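Local coordinates for DNA alpha-glucosyltransferase (Enterobacteria phage T4, PDB 1Y6G), which belongs to the GT-B clan of glycosyltransferases, a phage T4 enzyme whose two Rossmann-like domains face each other across a nucleotide-binding cleft, at residues K70-V75 with K100-N105; S46-S51 with L275-N280; M181-V186 with F383-Q388. All coordinates share one frame; numbering follows the deposited sequence.

In the fold
Three places in one two-domain chain illustrate how chemistry follows position. Contacts 1 and 3 are buried and mainly apolar, whereas contact 2 lies at the surface and is polar chiefly through the nucleotide. Contact 1 joins two helices on the same seven-stranded parallel sheet. Contact 2 brings a loop of that sheet's domain against a loop of the six-stranded domain, with uridine-5'-diphosphate between them. In contact 3 the helix start that follows strand 174-176 meets the long helix 370-388. Contacts 2 and 3 alternate along the chain and come within about 6 Å at their nearest atoms; contact 1 is more remote, its centre about 29 Å from that of contact 2.

Contact 1. Residues K70-V75 with K100-N105; sequences KALKLV and KKLLDN. With NCO (cobalt hexammine(III)), chain M.
Leu102 of helix 93-104 reaches over to Ala71, Leu72 and Val75 of helix 64-75, pairing two neighbouring helices of a Rossmann-like fold. The helices serve successive beta-alpha-beta crossovers: helix 64-75 leads from strand 59-62 to strand 80-85, and helix 93-104 carries the chain on to strand 111-115. Their local axes approach to 10.0 Å and run in broadly the same direction, 38° apart.

The apolar contacts spread from the two methyls of Leu102. Its CD1 lies 3.8 Å from Ala71 CB and, more loosely, 4.4 Å from Val75 CG1. Its CD2 rests against the backbone of the other helix, 3.7 Å from Leu72 CA. Leu72 turns its own CG trans to its backbone N (chi1 177°), which carries CD1 toward the end of helix 93-104, where it comes 3.8 Å from Asn105 CB. Phe9 of strand 5-10 touches both Val75 and Leu102, closing the base of the pair against the sheet.

Polar links gather at the helix ends. Asn76 ND2 binds both Leu72 O and Asn105 O, tying the two backbones together through one amide. Beside Asp104 and Asn105 sits a cobalt hexammine(III) cation, probably favoured by the negative end of the helix and the nearby Asp104 carboxylate. Its ammine N2 donates to Asp104 O at 3.0 Å, and its N1 makes a weak second bond to the same carbonyl oxygen.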
loop_
_atom_site.group_PDB
_atom_site.type_symbol
_atom_site.label_atom_id
_atom_site.label_comp_id
_atom_site.label_asym_id
_atom_site.label_seq_id
_atom_site.Cartn_x
_atom_site.Cartn_y
_atom_site.Cartn_z
ATOM N N LYS D 70 -9.620 20.167 -31.974
ATOM C CA LYS D 70 -11.029 19.982 -31.673
ATOM C C LYS D 70 -11.312 20.448 -30.244
ATOM O O LYS D 70 -12.232 21.239 -30.000
ATOM C CB LYS D 70 -11.407 18.508 -31.805
ATOM C CG LYS D 70 -12.874 18.202 -31.513
ATOM C CD LYS D 70 -13.135 16.701 -31.609
ATOM C CE LYS D 70 -14.623 16.359 -31.556
ATOM N NZ LYS D 70 -15.401 16.935 -32.704
ATOM N N ALA D 71 -10.515 19.952 -29.302
ATOM C CA ALA D 71 -10.692 20.308 -27.905
ATOM C C ALA D 71 -10.571 21.799 -27.732
ATOM O O ALA D 71 -11.447 22.427 -27.147
ATOM C CB ALA D 71 -9.660 19.611 -27.047
ATOM N N LEU D 72 -9.491 22.363 -28.259
ATOM C CA LEU D 72 -9.238 23.797 -28.145
ATOM C C LEU D 72 -10.398 24.686 -28.576
ATOM O O LEU D 72 -10.588 25.770 -28.011
ATOM C CB LEU D 72 -8.004 24.193 -28.950
ATOM C CG LEU D 72 -7.761 25.702 -28.920
ATOM C CD1 LEU D 72 -7.490 26.128 -27.490
ATOM C CD2 LEU D 72 -6.603 26.062 -29.818
ATOM N N LYS D 73 -11.162 24.240 -29.574
ATOM C CA LYS D 73 -12.294 25.024 -30.057
ATOM C C LYS D 73 -13.474 24.917 -29.109
ATOM O O LYS D 73 -14.123 25.912 -28.790
ATOM C CB LYS D 73 -12.710 24.565 -31.444
ATOM C CG LYS D 73 -13.687 25.513 -32.085
ATOM C CD LYS D 73 -13.930 25.177 -33.544
ATOM C CE LYS D 73 -15.199 25.868 -34.041
ATOM N NZ LYS D 73 -16.409 25.437 -33.253
ATOM N N LEU D 74 -13.741 23.700 -28.657
ATOM C CA LEU D 74 -14.832 23.448 -27.729
ATOM C C LEU D 74 -14.702 24.297 -26.484
ATOM O O LEU D 74 -15.614 25.035 -26.119
ATOM C CB LEU D 74 -14.832 21.991 -27.305
ATOM C CG LEU D 74 -15.440 21.005 -28.285
ATOM C CD1 LEU D 74 -14.935 19.593 -27.974
ATOM C CD2 LEU D 74 -16.949 21.110 -28.191
ATOM N N VAL D 75 -13.554 24.174 -25.832
ATOM C CA VAL D 75 -13.293 24.899 -24.599
ATOM C C VAL D 75 -13.353 26.400 -24.767
ATOM O O VAL D 75 -13.839 27.102 -23.882
ATOM C CB VAL D 75 -11.924 24.517 -24.018
ATOM C CG1 VAL D 75 -11.960 23.086 -23.505
ATOM C CG2 VAL D 75 -10.860 24.656 -25.089
ATOM N N LYS D 100 -2.177 20.705 -20.939
ATOM C CA LYS D 100 -1.507 21.869 -20.376
ATOM C C LYS D 100 -1.574 22.957 -21.427
ATOM O O LYS D 100 -1.612 24.142 -21.103
ATOM C CB LYS D 100 -0.053 21.569 -20.044
ATOM C CG LYS D 100 0.178 20.824 -18.732
ATOM C CD LYS D 100 1.682 20.659 -18.494
ATOM C CE LYS D 100 1.989 20.103 -17.118
ATOM N NZ LYS D 100 3.362 20.489 -16.674
ATOM N N LYS D 101 -1.602 22.541 -22.690
ATOM C CA LYS D 101 -1.697 23.476 -23.804
ATOM C C LYS D 101 -3.025 24.199 -23.774
ATOM O O LYS D 101 -3.062 25.424 -23.863
ATOM C CB LYS D 101 -1.562 22.742 -25.131
ATOM C CG LYS D 101 -0.194 22.849 -25.752
ATOM C CD LYS D 101 -0.138 23.928 -26.820
ATOM C CE LYS D 101 -0.495 23.377 -28.186
ATOM N NZ LYS D 101 -0.134 24.356 -29.255
ATOM N N LEU D 102 -4.116 23.451 -23.653
ATOM C CA LEU D 102 -5.431 24.072 -23.617
ATOM C C LEU D 102 -5.516 25.147 -22.547
ATOM O O LEU D 102 -6.062 26.218 -22.773
ATOM C CB LEU D 102 -6.522 23.038 -23.355
ATOM C CG LEU D 102 -6.697 21.882 -24.336
ATOM C CD1 LEU D 102 -8.001 21.136 -24.025
ATOM C CD2 LEU D 102 -6.728 22.425 -25.745
ATOM N N LEU D 103 -4.971 24.872 -21.375
ATOM C CA LEU D 103 -5.040 25.847 -20.301
ATOM C C LEU D 103 -4.368 27.160 -20.644
ATOM O O LEU D 103 -4.662 28.189 -20.042
ATOM C CB LEU D 103 -4.438 25.266 -19.026
ATOM C CG LEU D 103 -5.294 24.175 -18.378
ATOM C CD1 LEU D 103 -4.403 23.280 -17.542
ATOM C CD2 LEU D 103 -6.411 24.805 -17.546
ATOM N N ASP D 104 -3.480 27.142 -21.625
ATOM C CA ASP D 104 -2.792 28.365 -22.004
ATOM C C ASP D 104 -3.429 29.144 -23.128
ATOM O O ASP D 104 -3.054 30.286 -23.381
ATOM C CB ASP D 104 -1.356 28.065 -22.395
ATOM C CG ASP D 104 -0.396 28.294 -21.264
ATOM O OD1 ASP D 104 0.812 28.103 -21.503
ATOM O OD2 ASP D 104 -0.848 28.664 -20.146
ATOM N N ASN D 105 -4.391 28.548 -23.814
ATOM C CA ASN D 105 -4.999 29.255 -24.919
ATOM C C ASN D 105 -6.474 29.579 -24.755
ATOM O O ASN D 105 -7.175 29.859 -25.730
ATOM C CB ASN D 105 -4.730 28.469 -26.182
ATOM C CG ASN D 105 -3.264 28.413 -26.491
ATOM O OD1 ASN D 105 -2.783 27.502 -27.166
ATOM N ND2 ASN D 105 -2.533 29.402 -26.000
HETATM CO CO NCO M . 0.118 32.645 -24.907
HETATM N N1 NCO M . 0.195 30.862 -23.973
HETATM N N2 NCO M . -1.890 32.674 -24.708
HETATM N N3 NCO M . 0.289 33.586 -23.130
HETATM N N4 NCO M . 0.033 34.429 -25.841
HETATM N N5 NCO M . 2.121 32.625 -25.110
HETATM N N6 NCO M . -0.054 31.704 -26.677
#

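Contact 2. Residues S46-S51 with L275-N280; sequences SFTRTS and LDCYIN. With UDP (uridine-5'-diphosphate), chain N.
The irregular segments 46-51 and 275-280 run in similar directions, 25° apart; Arg49 CA lies 7.1 Å from Cys277 CA and Ser51 CA 7.0 Å from Ile279 CA. Arg49 is the centre of an inverse gamma turn. Its guanidinium extends to Cys277, NH1 lying 3.2 Å from SG at an oblique angle, while NH2 is held in a salt bridge by Glu238. Farther along, Ile279 CD1 touches Ser51 O at 3.8 Å.

Uridine-5'-diphosphate bridges the two segments. The Tyr278 ring covers one face of the uracil, with N3 of the base above the ring centre; from the other side the Arg49 CD methylene reaches only its C4-C5 side, 3.8 Å from C5. O4 accepts from Tyr278 N at 3.1 Å and, weakly, from Arg49 NH1, whereas N3 donates to Tyr278 O at 2.8 Å in a nearly straight bond (166°). With CG set between the backbone N and carbonyl carbon (chi1 67°), Tyr278 also brings its OH to the ribose, donating to O2' at 2.6 Å. This is the nucleotide pocket of a GT-B cleft, where loops from both domains close round the base.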
loop_
_atom_site.group_PDB
_atom_site.type_symbol
_atom_site.label_atom_id
_atom_site.label_comp_id
_atom_site.label_asym_id
_atom_site.label_seq_id
_atom_site.Cartn_x
_atom_site.Cartn_y
_atom_site.Cartn_z
ATOM N N SER D 46 -10.022 5.330 -20.731
ATOM C CA SER D 46 -11.320 4.676 -20.645
ATOM C C SER D 46 -11.599 4.111 -19.248
ATOM O O SER D 46 -10.685 3.637 -18.555
ATOM C CB SER D 46 -11.377 3.565 -21.691
ATOM O OG SER D 46 -10.163 2.824 -21.696
ATOM N N PHE D 47 -12.864 4.152 -18.836
ATOM C CA PHE D 47 -13.239 3.655 -17.517
ATOM C C PHE D 47 -14.298 2.549 -17.491
ATOM O O PHE D 47 -15.148 2.437 -18.380
ATOM C CB PHE D 47 -13.706 4.818 -16.630
ATOM C CG PHE D 47 -12.598 5.747 -16.206
ATOM C CD1 PHE D 47 -11.947 6.551 -17.138
ATOM C CD2 PHE D 47 -12.198 5.802 -14.875
ATOM C CE1 PHE D 47 -10.909 7.395 -16.752
ATOM C CE2 PHE D 47 -11.165 6.640 -14.478
ATOM C CZ PHE D 47 -10.516 7.441 -15.419
ATOM N N THR D 48 -14.230 1.741 -16.438
ATOM C CA THR D 48 -15.149 0.630 -16.211
ATOM C C THR D 48 -16.613 1.074 -16.247
ATOM O O THR D 48 -17.375 0.688 -17.136
ATOM C CB THR D 48 -14.874 0.011 -14.841
ATOM O OG1 THR D 48 -13.469 -0.231 -14.714
ATOM C CG2 THR D 48 -15.643 -1.290 -14.672
ATOM N N ARG D 49 -16.986 1.888 -15.263
ATOM C CA ARG D 49 -18.339 2.398 -15.139
ATOM C C ARG D 49 -18.623 3.521 -16.118
ATOM O O ARG D 49 -19.036 4.608 -15.717
ATOM C CB ARG D 49 -18.573 2.938 -13.735
ATOM C CG ARG D 49 -18.231 2.006 -12.614
ATOM C CD ARG D 49 -18.359 2.774 -11.326
ATOM N NE ARG D 49 -17.249 2.475 -10.438
ATOM C CZ ARG D 49 -17.200 1.421 -9.636
ATOM N NH1 ARG D 49 -18.213 0.559 -9.601
ATOM N NH2 ARG D 49 -16.125 1.223 -8.887
ATOM N N THR D 50 -18.423 3.272 -17.401
ATOM C CA THR D 50 -18.672 4.321 -18.375
ATOM C C THR D 50 -20.134 4.348 -18.826
ATOM O O THR D 50 -20.534 5.218 -19.603
ATOM C CB THR D 50 -17.750 4.159 -19.602
ATOM O OG1 THR D 50 -17.952 5.254 -20.503
ATOM C CG2 THR D 50 -18.041 2.841 -20.311
ATOM N N SER D 51 -20.936 3.417 -18.317
ATOM C CA SER D 51 -22.345 3.342 -18.703
ATOM C C SER D 51 -23.341 3.428 -17.543
ATOM O O SER D 51 -24.554 3.310 -17.736
ATOM C CB SER D 51 -22.580 2.051 -19.487
ATOM O OG SER D 51 -21.835 0.984 -18.920
ATOM N N LEU D 275 -23.029 -7.406 -6.299
ATOM C CA LEU D 275 -23.309 -6.950 -7.656
ATOM C C LEU D 275 -22.182 -5.952 -7.954
ATOM O O LEU D 275 -22.121 -4.867 -7.365
ATOM C CB LEU D 275 -24.686 -6.286 -7.703
ATOM C CG LEU D 275 -25.246 -5.895 -9.074
ATOM C CD1 LEU D 275 -25.256 -7.096 -9.989
ATOM C CD2 LEU D 275 -26.649 -5.338 -8.919
ATOM N N ASP D 276 -21.281 -6.329 -8.860
ATOM C CA ASP D 276 -20.116 -5.501 -9.174
ATOM C C ASP D 276 -20.341 -4.101 -9.721
ATOM O O ASP D 276 -19.642 -3.177 -9.318
ATOM C CB ASP D 276 -19.140 -6.250 -10.098
ATOM C CG ASP D 276 -19.517 -6.161 -11.560
ATOM O OD1 ASP D 276 -18.599 -5.993 -12.386
ATOM O OD2 ASP D 276 -20.719 -6.266 -11.888
ATOM N N CYS D 277 -21.275 -3.916 -10.645
ATOM C CA CYS D 277 -21.509 -2.569 -11.161
ATOM C C CYS D 277 -22.945 -2.368 -11.527
ATOM O O CYS D 277 -23.648 -3.332 -11.790
ATOM C CB CYS D 277 -20.613 -2.281 -12.349
ATOM S SG CYS D 277 -19.055 -1.584 -11.804
ATOM N N TYR D 278 -23.404 -1.127 -11.542
ATOM C CA TYR D 278 -24.803 -0.919 -11.845
ATOM C C TYR D 278 -25.145 0.376 -12.553
ATOM O O TYR D 278 -24.328 1.296 -12.660
ATOM C CB TYR D 278 -25.612 -1.036 -10.549
ATOM C CG TYR D 278 -25.348 0.069 -9.534
ATOM C CD1 TYR D 278 -26.061 1.265 -9.587
ATOM C CD2 TYR D 278 -24.373 -0.073 -8.539
ATOM C CE1 TYR D 278 -25.822 2.289 -8.690
ATOM C CE2 TYR D 278 -24.121 0.956 -7.630
ATOM C CZ TYR D 278 -24.853 2.135 -7.717
ATOM O OH TYR D 278 -24.624 3.177 -6.859
ATOM N N ILE D 279 -26.382 0.432 -13.028
ATOM C CA ILE D 279 -26.896 1.587 -13.733
ATOM C C ILE D 279 -27.654 2.410 -12.703
ATOM O O ILE D 279 -28.547 1.884 -12.041
ATOM C CB ILE D 279 -27.862 1.149 -14.851
ATOM C CG1 ILE D 279 -27.290 -0.065 -15.589
ATOM C CG2 ILE D 279 -28.080 2.296 -15.820
ATOM C CD1 ILE D 279 -25.901 0.147 -16.128
ATOM N N ASN D 280 -27.318 3.694 -12.566
ATOM C CA ASN D 280 -27.984 4.520 -11.563
ATOM C C ASN D 280 -29.456 4.202 -11.517
ATOM O O ASN D 280 -29.970 3.762 -10.491
ATOM C CB ASN D 280 -27.818 6.015 -11.825
ATOM C CG ASN D 280 -27.828 6.821 -10.526
ATOM O OD1 ASN D 280 -28.317 7.957 -10.465
ATOM N ND2 ASN D 280 -27.282 6.227 -9.476
HETATM N N1 UDP N . -22.872 4.625 -9.439
HETATM C C2 UDP N . -23.458 3.839 -10.433
HETATM N N3 UDP N . -22.884 2.605 -10.617
HETATM C C4 UDP N . -21.809 2.081 -9.925
HETATM C C5 UDP N . -21.248 2.968 -8.937
HETATM C C6 UDP N . -21.789 4.176 -8.738
HETATM O O2 UDP N . -24.413 4.206 -11.099
HETATM O O4 UDP N . -21.487 0.898 -10.105
HETATM C "C1'" UDP N . -23.455 5.944 -9.165
HETATM C "C2'" UDP N . -24.040 6.075 -7.761
HETATM O "O2'" UDP N . -25.361 5.569 -7.679
HETATM C "C3'" UDP N . -23.952 7.584 -7.549
HETATM C "C4'" UDP N . -22.626 7.937 -8.211
HETATM O "O4'" UDP N . -22.423 6.911 -9.233
HETATM O "O3'" UDP N . -25.005 8.230 -8.237
HETATM C "C5'" UDP N . -21.427 7.992 -7.272
HETATM O "O5'" UDP N . -21.556 9.088 -6.353
HETATM P PA UDP N . -20.841 9.067 -4.923
HETATM O O1A UDP N . -20.160 10.359 -4.717
HETATM O O2A UDP N . -21.770 8.568 -3.889
HETATM O O3A UDP N . -19.738 7.896 -5.120
HETATM P PB UDP N . -18.146 7.997 -5.395
HETATM O O1B UDP N . -17.572 8.691 -4.215
HETATM O O2B UDP N . -17.652 6.650 -5.768
HETATM O O3B UDP N . -18.080 8.933 -6.681
#

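Contact 3. Residues M181-V186 with F383-Q388; sequences MDIVKV and FLYQHQ
Ile183 in the first turn of helix 183-190 lays its end against the backbone of helix 370-388, the main residue of an apolar contact between segments 181-186 and 383-388. CD1 lies 3.5 Å from Tyr385 CA and 3.7 Å from Leu384 O, so the methyl meets main chain more than side chain. The outstretched second torsion of Ile183 (chi2 173°) brings it there, while CG2 sits 4.2 Å from Tyr385 CB and CB approaches the edge of the tyrosine ring. Val184 adds a second apolar touch, its CG2 meeting the ring at CE1 in an oblique crossing.

Polar groups mostly find partners beyond the pair. Asp182 takes the N-cap position; its capping bond to Lys185 N is doubtful, since OD1 stands too close to Lys185 CB in the model. Next to it, Met181 N and Gln388 O stand 3.6 Å apart. Gln388 NE2 donates to Leu308 O.

Segment 181-186 follows strand 174-176, the last of the seven-stranded sheet, and meets the C-terminal helices, consistent with a GT-B fold whose C-terminal helix crosses back to the N-terminal domain. Met181 packs on Leu313 of helix 310-317 and on Glu25 of helix 18-32, and its backbone is hydrogen-bonded to that of Ser390. Tyr385 meets Phe392 of helix 390-402 edge-to-face, and Gln388 touches Cys393 of the same helix.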
loop_
_atom_site.group_PDB
_atom_site.type_symbol
_atom_site.label_atom_id
_atom_site.label_comp_id
_atom_site.label_asym_id
_atom_site.label_seq_id
_atom_site.Cartn_x
_atom_site.Cartn_y
_atom_site.Cartn_z
ATOM N N MET D 181 -28.176 17.451 -6.368
ATOM C CA MET D 181 -28.911 16.497 -7.202
ATOM C C MET D 181 -30.362 16.959 -7.293
ATOM O O MET D 181 -30.899 17.482 -6.312
ATOM C CB MET D 181 -28.876 15.092 -6.591
ATOM C CG MET D 181 -29.701 14.089 -7.360
ATOM S SD MET D 181 -29.456 12.391 -6.834
ATOM C CE MET D 181 -30.973 12.033 -6.013
ATOM N N ASP D 182 -31.001 16.798 -8.452
ATOM C CA ASP D 182 -32.398 17.197 -8.540
ATOM C C ASP D 182 -33.206 16.101 -7.863
ATOM O O ASP D 182 -33.792 15.234 -8.509
ATOM C CB ASP D 182 -32.860 17.384 -9.984
ATOM C CG ASP D 182 -34.233 18.039 -10.066
ATOM O OD1 ASP D 182 -35.228 17.352 -9.786
ATOM O OD2 ASP D 182 -34.328 19.244 -10.384
ATOM N N ILE D 183 -33.197 16.150 -6.538
ATOM C CA ILE D 183 -33.893 15.192 -5.697
ATOM C C ILE D 183 -35.356 15.112 -6.085
ATOM O O ILE D 183 -35.902 14.018 -6.222
ATOM C CB ILE D 183 -33.768 15.587 -4.200
ATOM C CG1 ILE D 183 -32.333 15.367 -3.732
ATOM C CG2 ILE D 183 -34.718 14.791 -3.353
ATOM C CD1 ILE D 183 -32.055 15.875 -2.326
ATOM N N VAL D 184 -35.983 16.263 -6.289
ATOM C CA VAL D 184 -37.394 16.276 -6.632
ATOM C C VAL D 184 -37.701 15.399 -7.828
ATOM O O VAL D 184 -38.731 14.724 -7.852
ATOM C CB VAL D 184 -37.893 17.675 -6.950
ATOM C CG1 VAL D 184 -39.421 17.659 -7.001
ATOM C CG2 VAL D 184 -37.368 18.674 -5.919
ATOM N N LYS D 185 -36.805 15.407 -8.814
ATOM C CA LYS D 185 -36.984 14.615 -10.023
ATOM C C LYS D 185 -36.821 13.121 -9.799
ATOM O O LYS D 185 -37.627 12.332 -10.301
ATOM C CB LYS D 185 -36.017 15.060 -11.109
ATOM C CG LYS D 185 -36.051 14.172 -12.329
ATOM C CD LYS D 185 -35.275 14.758 -13.504
ATOM C CE LYS D 185 -35.900 16.066 -13.956
ATOM N NZ LYS D 185 -37.379 15.954 -14.193
ATOM N N VAL D 186 -35.793 12.709 -9.059
ATOM C CA VAL D 186 -35.612 11.277 -8.830
ATOM C C VAL D 186 -36.801 10.697 -8.084
ATOM O O VAL D 186 -37.147 9.528 -8.274
ATOM C CB VAL D 186 -34.303 10.966 -8.063
ATOM C CG1 VAL D 186 -34.200 9.474 -7.765
ATOM C CG2 VAL D 186 -33.111 11.388 -8.911
ATOM N N PHE D 383 -35.621 16.165 4.743
ATOM C CA PHE D 383 -34.396 16.637 5.370
ATOM C C PHE D 383 -33.346 16.795 4.259
ATOM O O PHE D 383 -32.904 17.912 3.961
ATOM C CB PHE D 383 -33.936 15.634 6.433
ATOM C CG PHE D 383 -32.623 15.983 7.092
ATOM C CD1 PHE D 383 -32.448 17.208 7.736
ATOM C CD2 PHE D 383 -31.557 15.078 7.074
ATOM C CE1 PHE D 383 -31.227 17.527 8.354
ATOM C CE2 PHE D 383 -30.337 15.390 7.689
ATOM C CZ PHE D 383 -30.172 16.615 8.328
ATOM N N LEU D 384 -32.979 15.677 3.627
ATOM C CA LEU D 384 -31.994 15.680 2.553
ATOM C C LEU D 384 -32.336 16.684 1.450
ATOM O O LEU D 384 -31.469 17.441 1.002
ATOM C CB LEU D 384 -31.871 14.280 1.956
ATOM C CG LEU D 384 -31.367 13.177 2.889
ATOM C CD1 LEU D 384 -31.585 11.834 2.207
ATOM C CD2 LEU D 384 -29.895 13.390 3.253
ATOM N N TYR D 385 -33.589 16.680 0.999
ATOM C CA TYR D 385 -34.019 17.615 -0.035
ATOM C C TYR D 385 -33.684 19.045 0.372
ATOM O O TYR D 385 -33.312 19.883 -0.445
ATOM C CB TYR D 385 -35.526 17.546 -0.247
ATOM C CG TYR D 385 -36.042 18.763 -0.988
ATOM C CD1 TYR D 385 -35.959 18.852 -2.379
ATOM C CD2 TYR D 385 -36.559 19.855 -0.296
ATOM C CE1 TYR D 385 -36.379 20.001 -3.054
ATOM C CE2 TYR D 385 -36.976 21.003 -0.964
ATOM C CZ TYR D 385 -36.882 21.066 -2.337
ATOM O OH TYR D 385 -37.275 22.205 -2.988
ATOM N N GLN D 386 -33.855 19.331 1.649
ATOM C CA GLN D 386 -33.589 20.659 2.147
ATOM C C GLN D 386 -32.105 20.913 2.304
ATOM O O GLN D 386 -31.639 22.035 2.199
ATOM C CB GLN D 386 -34.296 20.833 3.484
ATOM C CG GLN D 386 -35.767 21.128 3.343
ATOM C CD GLN D 386 -36.026 22.611 3.379
ATOM O OE1 GLN D 386 -36.806 23.143 2.585
ATOM N NE2 GLN D 386 -35.370 23.298 4.315
ATOM N N HIS D 387 -31.353 19.855 2.534
ATOM C CA HIS D 387 -29.935 20.015 2.746
ATOM C C HIS D 387 -29.089 20.106 1.509
ATOM O O HIS D 387 -28.122 20.864 1.488
ATOM C CB HIS D 387 -29.391 18.871 3.613
ATOM C CG HIS D 387 -27.904 18.903 3.778
ATOM N ND1 HIS D 387 -27.083 17.897 3.323
ATOM C CD2 HIS D 387 -27.086 19.850 4.294
ATOM C CE1 HIS D 387 -25.823 18.222 3.548
ATOM N NE2 HIS D 387 -25.798 19.402 4.136
ATOM N N GLN D 388 -29.431 19.352 0.470
ATOM C CA GLN D 388 -28.561 19.354 -0.697
ATOM C C GLN D 388 -29.222 19.123 -2.051
ATOM O O GLN D 388 -28.682 18.422 -2.898
ATOM C CB GLN D 388 -27.463 18.312 -0.438
ATOM C CG GLN D 388 -26.411 18.148 -1.483
ATOM C CD GLN D 388 -25.265 17.343 -0.956
ATOM O OE1 GLN D 388 -24.687 17.680 0.069
ATOM N NE2 GLN D 388 -24.930 16.272 -1.640
#